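Local structure of Myo-inositol-1-phosphate synthase-related protein (Thermotoga maritima MSB8, 3CIN) at residues A[349-363]-A[372-386]. The protein belongs to the myo-inositol-1-phosphate synthase family and binds nicotinamide-adenine-dinucleotide in a Rossmann-type domain, with a magnesium ion also bound. Sequence-based numbering, arbitrary orientation.
Sequences RKEFGTVYPVNAFYM and KNIPRIIAYEKMRIW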
loop_
_atom_site.group_PDB
_atom_site.type_symbol
_atom_site.label_atom_id
_atom_site.label_comp_id
_atom_site.label_asym_id
_atom_site.label_seq_id
_atom_site.Cartn_x
_atom_site.Cartn_y
_atom_site.Cartn_z
ATOM N N ARG A 349 26.232 35.188 13.932
ATOM C CA ARG A 349 27.583 34.623 13.853
ATOM C C ARG A 349 28.416 35.059 12.630
ATOM O O ARG A 349 29.546 34.617 12.469
ATOM C CB ARG A 349 27.471 33.109 13.775
ATOM C CG ARG A 349 26.958 32.477 15.033
ATOM C CD ARG A 349 26.898 31.003 14.789
ATOM N NE ARG A 349 26.233 30.285 15.854
ATOM C CZ ARG A 349 25.965 28.983 15.779
ATOM N NH1 ARG A 349 26.303 28.297 14.707
ATOM N NH2 ARG A 349 25.336 28.389 16.772
ATOM N N LYS A 350 27.842 35.869 11.745
ATOM C CA LYS A 350 28.493 36.282 10.494
ATOM C C LYS A 350 28.923 35.116 9.601
ATOM O O LYS A 350 29.957 35.153 8.968
ATOM C CB LYS A 350 29.647 37.266 10.762
ATOM C CG LYS A 350 29.216 38.408 11.647
ATOM C CD LYS A 350 30.172 39.566 11.603
ATOM C CE LYS A 350 30.018 40.447 12.822
ATOM N NZ LYS A 350 28.604 40.705 13.150
ATOM N N GLU A 351 28.096 34.080 9.513
ATOM C CA GLU A 351 28.468 32.908 8.706
ATOM C C GLU A 351 27.916 33.103 7.278
ATOM O O GLU A 351 26.984 32.403 6.850
ATOM C CB GLU A 351 27.895 31.604 9.302
ATOM C CG GLU A 351 28.443 31.241 10.678
ATOM C CD GLU A 351 28.196 29.765 11.033
ATOM O OE1 GLU A 351 27.689 29.010 10.164
ATOM O OE2 GLU A 351 28.545 29.361 12.179
ATOM N N PHE A 352 28.520 34.019 6.531
ATOM C CA PHE A 352 28.054 34.358 5.206
ATOM C C PHE A 352 28.465 33.319 4.166
ATOM O O PHE A 352 29.473 32.626 4.312
ATOM C CB PHE A 352 28.487 35.762 4.838
ATOM C CG PHE A 352 28.159 36.791 5.889
ATOM C CD1 PHE A 352 26.845 36.966 6.338
ATOM C CD2 PHE A 352 29.149 37.579 6.424
ATOM C CE1 PHE A 352 26.555 37.933 7.294
ATOM C CE2 PHE A 352 28.864 38.549 7.377
ATOM C CZ PHE A 352 27.579 38.718 7.815
ATOM N N GLY A 353 27.711 33.270 3.087
ATOM C CA GLY A 353 27.808 32.193 2.098
ATOM C C GLY A 353 26.694 31.232 2.382
ATOM O O GLY A 353 25.626 31.632 2.818
ATOM N N THR A 354 26.921 29.952 2.192
ATOM C CA THR A 354 25.812 28.994 2.521
ATOM C C THR A 354 26.238 28.117 3.690
ATOM O O THR A 354 27.438 28.005 3.985
ATOM C CB THR A 354 25.286 28.198 1.306
ATOM O OG1 THR A 354 23.983 27.677 1.613
ATOM C CG2 THR A 354 26.182 27.104 0.879
ATOM N N VAL A 355 25.276 27.578 4.421
ATOM C CA VAL A 355 25.572 26.847 5.666
ATOM C C VAL A 355 25.100 25.366 5.512
ATOM O O VAL A 355 23.976 25.020 5.809
ATOM C CB VAL A 355 24.878 27.545 6.871
ATOM C CG1 VAL A 355 25.200 26.851 8.191
ATOM C CG2 VAL A 355 25.279 29.052 6.917
ATOM N N TYR A 356 26.033 24.486 5.130
ATOM C CA TYR A 356 25.680 23.073 4.915
ATOM C C TYR A 356 25.053 22.365 6.128
ATOM O O TYR A 356 24.136 21.614 5.953
ATOM C CB TYR A 356 26.900 22.313 4.447
ATOM C CG TYR A 356 26.658 20.855 4.212
ATOM C CD1 TYR A 356 25.851 20.427 3.143
ATOM C CD2 TYR A 356 27.242 19.889 5.016
ATOM C CE1 TYR A 356 25.688 19.054 2.892
ATOM C CE2 TYR A 356 27.041 18.529 4.805
ATOM C CZ TYR A 356 26.255 18.123 3.743
ATOM O OH TYR A 356 26.084 16.772 3.465
ATOM N N PRO A 357 25.539 22.598 7.366
ATOM C CA PRO A 357 24.935 21.905 8.529
ATOM C C PRO A 357 23.439 22.152 8.650
ATOM O O PRO A 357 22.710 21.230 9.012
ATOM C CB PRO A 357 25.699 22.500 9.718
ATOM C CG PRO A 357 27.062 22.830 9.126
ATOM C CD PRO A 357 26.759 23.354 7.757
ATOM N N VAL A 358 22.994 23.340 8.261
ATOM C CA VAL A 358 21.548 23.629 8.167
ATOM C C VAL A 358 20.905 23.006 6.922
ATOM O O VAL A 358 19.893 22.311 6.995
ATOM C CB VAL A 358 21.298 25.129 8.231
ATOM C CG1 VAL A 358 19.833 25.501 8.001
ATOM C CG2 VAL A 358 21.719 25.684 9.624
ATOM N N ASN A 359 21.486 23.263 5.755
ATOM C CA ASN A 359 20.939 22.786 4.497
ATOM C C ASN A 359 20.775 21.277 4.520
ATOM O O ASN A 359 19.783 20.780 4.005
ATOM C CB ASN A 359 21.850 23.140 3.313
ATOM C CG ASN A 359 22.044 24.632 3.164
ATOM O OD1 ASN A 359 21.131 25.433 3.488
ATOM N ND2 ASN A 359 23.148 24.987 2.485
ATOM N N ALA A 360 21.763 20.570 5.034
ATOM C CA ALA A 360 21.711 19.099 4.970
ATOM C C ALA A 360 20.468 18.467 5.605
ATOM O O ALA A 360 20.037 17.369 5.194
ATOM C CB ALA A 360 22.957 18.524 5.575
ATOM N N PHE A 361 19.932 19.102 6.639
ATOM C CA PHE A 361 18.763 18.607 7.286
ATOM C C PHE A 361 17.490 19.136 6.636
ATOM O O PHE A 361 16.548 18.416 6.416
ATOM C CB PHE A 361 18.700 18.960 8.784
ATOM C CG PHE A 361 17.456 18.395 9.459
ATOM C CD1 PHE A 361 17.314 17.012 9.628
ATOM C CD2 PHE A 361 16.395 19.194 9.814
ATOM C CE1 PHE A 361 16.121 16.477 10.157
ATOM C CE2 PHE A 361 15.204 18.642 10.377
ATOM C CZ PHE A 361 15.096 17.288 10.541
ATOM N N TYR A 362 17.449 20.435 6.359
ATOM C CA TYR A 362 16.210 21.065 5.935
ATOM C C TYR A 362 15.861 21.069 4.431
ATOM O O TYR A 362 14.726 21.385 4.040
ATOM C CB TYR A 362 16.173 22.508 6.484
ATOM C CG TYR A 362 16.011 22.585 7.971
ATOM C CD1 TYR A 362 14.751 22.524 8.567
ATOM C CD2 TYR A 362 17.069 22.717 8.784
ATOM C CE1 TYR A 362 14.610 22.625 9.941
ATOM C CE2 TYR A 362 16.937 22.798 10.156
ATOM C CZ TYR A 362 15.712 22.729 10.746
ATOM O OH TYR A 362 15.637 22.806 12.121
ATOM N N MET A 363 16.838 20.718 3.608
ATOM C CA MET A 363 16.746 20.919 2.169
ATOM C C MET A 363 16.988 19.619 1.484
ATOM O O MET A 363 17.856 18.830 1.899
ATOM C CB MET A 363 17.795 21.916 1.698
ATOM C CG MET A 363 17.721 23.275 2.297
ATOM S SD MET A 363 16.297 24.180 1.708
ATOM C CE MET A 363 16.241 25.667 2.733
ATOM N N LYS A 372 26.679 17.084 -0.815
ATOM C CA LYS A 372 25.597 16.220 -1.232
ATOM C C LYS A 372 24.716 15.801 -0.051
ATOM O O LYS A 372 25.024 16.097 1.115
ATOM C CB LYS A 372 26.108 14.993 -1.953
ATOM C CG LYS A 372 26.910 14.081 -1.118
ATOM C CD LYS A 372 27.203 12.756 -1.829
ATOM C CE LYS A 372 27.606 11.717 -0.834
ATOM N NZ LYS A 372 28.480 12.318 0.227
ATOM N N ASN A 373 23.602 15.147 -0.363
ATOM C CA ASN A 373 22.730 14.636 0.671
ATOM C C ASN A 373 23.460 13.534 1.488
ATOM O O ASN A 373 24.206 12.739 0.939
ATOM C CB ASN A 373 21.486 14.047 0.067
ATOM C CG ASN A 373 20.478 15.085 -0.319
ATOM O OD1 ASN A 373 19.825 15.712 0.544
ATOM N ND2 ASN A 373 20.330 15.259 -1.574
ATOM N N ILE A 374 23.141 13.496 2.784
ATOM C CA ILE A 374 23.567 12.447 3.732
ATOM C C ILE A 374 22.279 11.915 4.398
ATOM O O ILE A 374 21.250 12.574 4.336
ATOM C CB ILE A 374 24.567 12.962 4.779
ATOM C CG1 ILE A 374 24.023 14.183 5.532
ATOM C CG2 ILE A 374 25.895 13.295 4.087
ATOM C CD1 ILE A 374 24.880 14.600 6.699
ATOM N N PRO A 375 22.341 10.725 5.043
ATOM C CA PRO A 375 21.185 10.321 5.836
ATOM C C PRO A 375 20.712 11.422 6.786
ATOM O O PRO A 375 21.493 12.018 7.480
ATOM C CB PRO A 375 21.696 9.116 6.609
ATOM C CG PRO A 375 22.629 8.517 5.634
ATOM C CD PRO A 375 23.381 9.699 5.107
ATOM N N ARG A 376 19.410 11.661 6.787
ATOM C CA ARG A 376 18.886 12.823 7.476
ATOM C C ARG A 376 18.966 12.766 9.007
ATOM O O ARG A 376 19.003 13.814 9.648
ATOM C CB ARG A 376 17.464 13.125 7.009
ATOM C CG ARG A 376 17.265 14.594 6.712
ATOM C CD ARG A 376 16.050 14.875 5.728
ATOM N NE ARG A 376 16.361 14.722 4.313
ATOM C CZ ARG A 376 16.986 15.633 3.577
ATOM N NH1 ARG A 376 17.360 16.768 4.120
ATOM N NH2 ARG A 376 17.238 15.402 2.295
ATOM N N ILE A 377 19.055 11.576 9.602
ATOM C CA ILE A 377 19.299 11.469 11.047
ATOM C C ILE A 377 20.687 11.971 11.400
ATOM O O ILE A 377 20.899 12.636 12.428
ATOM C CB ILE A 377 18.988 10.002 11.574
ATOM C CG1 ILE A 377 17.469 9.730 11.433
ATOM C CG2 ILE A 377 19.299 9.863 13.085
ATOM C CD1 ILE A 377 17.001 8.261 11.342
ATOM N N ILE A 378 21.674 11.640 10.558
ATOM C CA ILE A 378 23.023 12.183 10.723
ATOM C C ILE A 378 23.030 13.714 10.528
ATOM O O ILE A 378 23.594 14.455 11.353
ATOM C CB ILE A 378 23.996 11.477 9.781
ATOM C CG1 ILE A 378 24.034 9.980 10.096
ATOM C CG2 ILE A 378 25.399 12.065 9.896
ATOM C CD1 ILE A 378 24.928 9.200 9.081
ATOM N N ALA A 379 22.374 14.181 9.470
ATOM C CA ALA A 379 22.214 15.615 9.250
ATOM C C ALA A 379 21.560 16.296 10.456
ATOM O O ALA A 379 22.000 17.365 10.864
ATOM C CB ALA A 379 21.445 15.921 8.016
ATOM N N TYR A 380 20.529 15.687 11.009
ATOM C CA TYR A 380 19.843 16.231 12.187
ATOM C C TYR A 380 20.773 16.406 13.359
ATOM O O TYR A 380 20.821 17.475 14.001
ATOM C CB TYR A 380 18.665 15.304 12.548
ATOM C CG TYR A 380 17.897 15.755 13.772
ATOM C CD1 TYR A 380 17.011 16.823 13.705
ATOM C CD2 TYR A 380 18.069 15.103 14.972
ATOM C CE1 TYR A 380 16.312 17.233 14.849
ATOM C CE2 TYR A 380 17.379 15.463 16.072
ATOM C CZ TYR A 380 16.498 16.533 16.022
ATOM O OH TYR A 380 15.850 16.899 17.197
ATOM N N GLU A 381 21.576 15.381 13.682
ATOM C CA GLU A 381 22.434 15.518 14.852
ATOM C C GLU A 381 23.487 16.591 14.615
ATOM O O GLU A 381 23.779 17.397 15.508
ATOM C CB GLU A 381 23.070 14.192 15.233
ATOM C CG GLU A 381 22.008 13.138 15.647
ATOM C CD GLU A 381 21.437 13.270 17.109
ATOM O OE1 GLU A 381 21.063 14.379 17.645
ATOM O OE2 GLU A 381 21.355 12.183 17.745
ATOM N N LYS A 382 24.026 16.655 13.404
ATOM C CA LYS A 382 25.009 17.713 13.089
ATOM C C LYS A 382 24.432 19.131 13.071
ATOM O O LYS A 382 25.102 20.079 13.445
ATOM C CB LYS A 382 25.691 17.407 11.762
ATOM C CG LYS A 382 26.584 16.158 11.831
ATOM C CD LYS A 382 27.279 15.905 10.481
ATOM C CE LYS A 382 28.306 14.747 10.530
ATOM N NZ LYS A 382 29.739 15.184 10.709
ATOM N N MET A 383 23.171 19.233 12.677
ATOM C CA MET A 383 22.453 20.493 12.692
ATOM C C MET A 383 22.218 20.885 14.142
ATOM O O MET A 383 22.462 22.024 14.476
ATOM C CB MET A 383 21.137 20.381 11.934
ATOM C CG MET A 383 20.388 21.642 11.790
ATOM S SD MET A 383 19.277 21.900 13.207
ATOM C CE MET A 383 18.098 20.542 12.932
ATOM N N ARG A 384 21.789 19.960 15.008
ATOM C CA ARG A 384 21.666 20.315 16.455
ATOM C C ARG A 384 22.989 20.868 17.009
ATOM O O ARG A 384 23.012 21.879 17.700
ATOM C CB ARG A 384 21.183 19.156 17.279
ATOM C CG ARG A 384 19.761 18.670 16.953
ATOM C CD ARG A 384 19.314 17.574 17.922
ATOM N NE ARG A 384 19.277 18.024 19.315
ATOM C CZ ARG A 384 18.248 18.650 19.881
ATOM N NH1 ARG A 384 17.110 18.845 19.216
ATOM N NH2 ARG A 384 18.344 19.045 21.137
ATOM N N ILE A 385 24.102 20.222 16.690
ATOM C CA ILE A 385 25.386 20.663 17.203
ATOM C C ILE A 385 25.693 22.063 16.683
ATOM O O ILE A 385 26.157 22.883 17.432
ATOM C CB ILE A 385 26.516 19.698 16.826
ATOM C CG1 ILE A 385 26.346 18.383 17.589
ATOM C CG2 ILE A 385 27.907 20.304 17.187
ATOM C CD1 ILE A 385 27.056 17.163 16.924
ATOM N N TRP A 386 25.436 22.318 15.407
ATOM C CA TRP A 386 25.651 23.663 14.814
ATOM C C TRP A 386 24.846 24.727 15.564
ATOM O O TRP A 386 25.329 25.861 15.791
ATOM C CB TRP A 386 25.248 23.661 13.332
ATOM C CG TRP A 386 25.454 25.008 12.658
ATOM C CD1 TRP A 386 26.583 25.458 12.016
ATOM C CD2 TRP A 386 24.511 26.084 12.610
ATOM N NE1 TRP A 386 26.387 26.730 11.565
ATOM C CE2 TRP A 386 25.106 27.123 11.890
ATOM C CE3 TRP A 386 23.199 26.246 13.077
ATOM C CZ2 TRP A 386 24.457 28.355 11.674
ATOM C CZ3 TRP A 386 22.568 27.447 12.860
ATOM C CH2 TRP A 386 23.193 28.483 12.179
HETATM O O HOH W 1 23.580 18.825 9.071
HETATM O O HOH W 2 21.110 15.714 3.333
#
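Trp386 is sandwiched between Val358 and Arg349 where helices 356-362 and 376-386 pack roughly antiparallel, at 143° and 8.1 Å between axes. The pair follows strand 353-354, the end strand of the parallel Rossmann-type sheet. Val358 CG2 makes a CH-pi contact with one indole face. Over the opposite face lies the Arg349 guanidinium, with CZ 4.3 Å from the centroid of the Trp386 six-membered ring, a cation-pi contact. Arg349 NH1 and NH2 also both bond to Trp386 O, which lies in the guanidinium plane. The indole edge is held as well: Trp386 NE1 donates to Glu351 OE1 at 3.0 Å, on the syn side of a carboxylate nearly perpendicular to the ring. The two face contacts and the NE1 bond would restrict the indole's rotation.

At the other end of the pair, Phe361 is a knob among Arg376, Ala379, Tyr380 and Met383. Its CG is anti to the backbone N (chi1 -179°), which lays the ring alongside Tyr380. Arg376 NH1 bonds to Phe361 O and Met363 O at the C-terminal end of helix 356-362, approaching each carbonyl from above its plane. The Met383 sulfur meets the Tyr362 ring at its edge, a Met-aromatic contact. Tyr362 OH is in turn bonded to Asp338 of helix 328-348.

Between the helices Ala360 CB and Ala379 CB meet at 3.9 Å, allowing close approach. A water beside them donates to Pro357 O and Ala379 O. Farther out, Tyr356 OH donates to Lys372 O at 2.7 Å, almost in line with the carbonyl bond (171°).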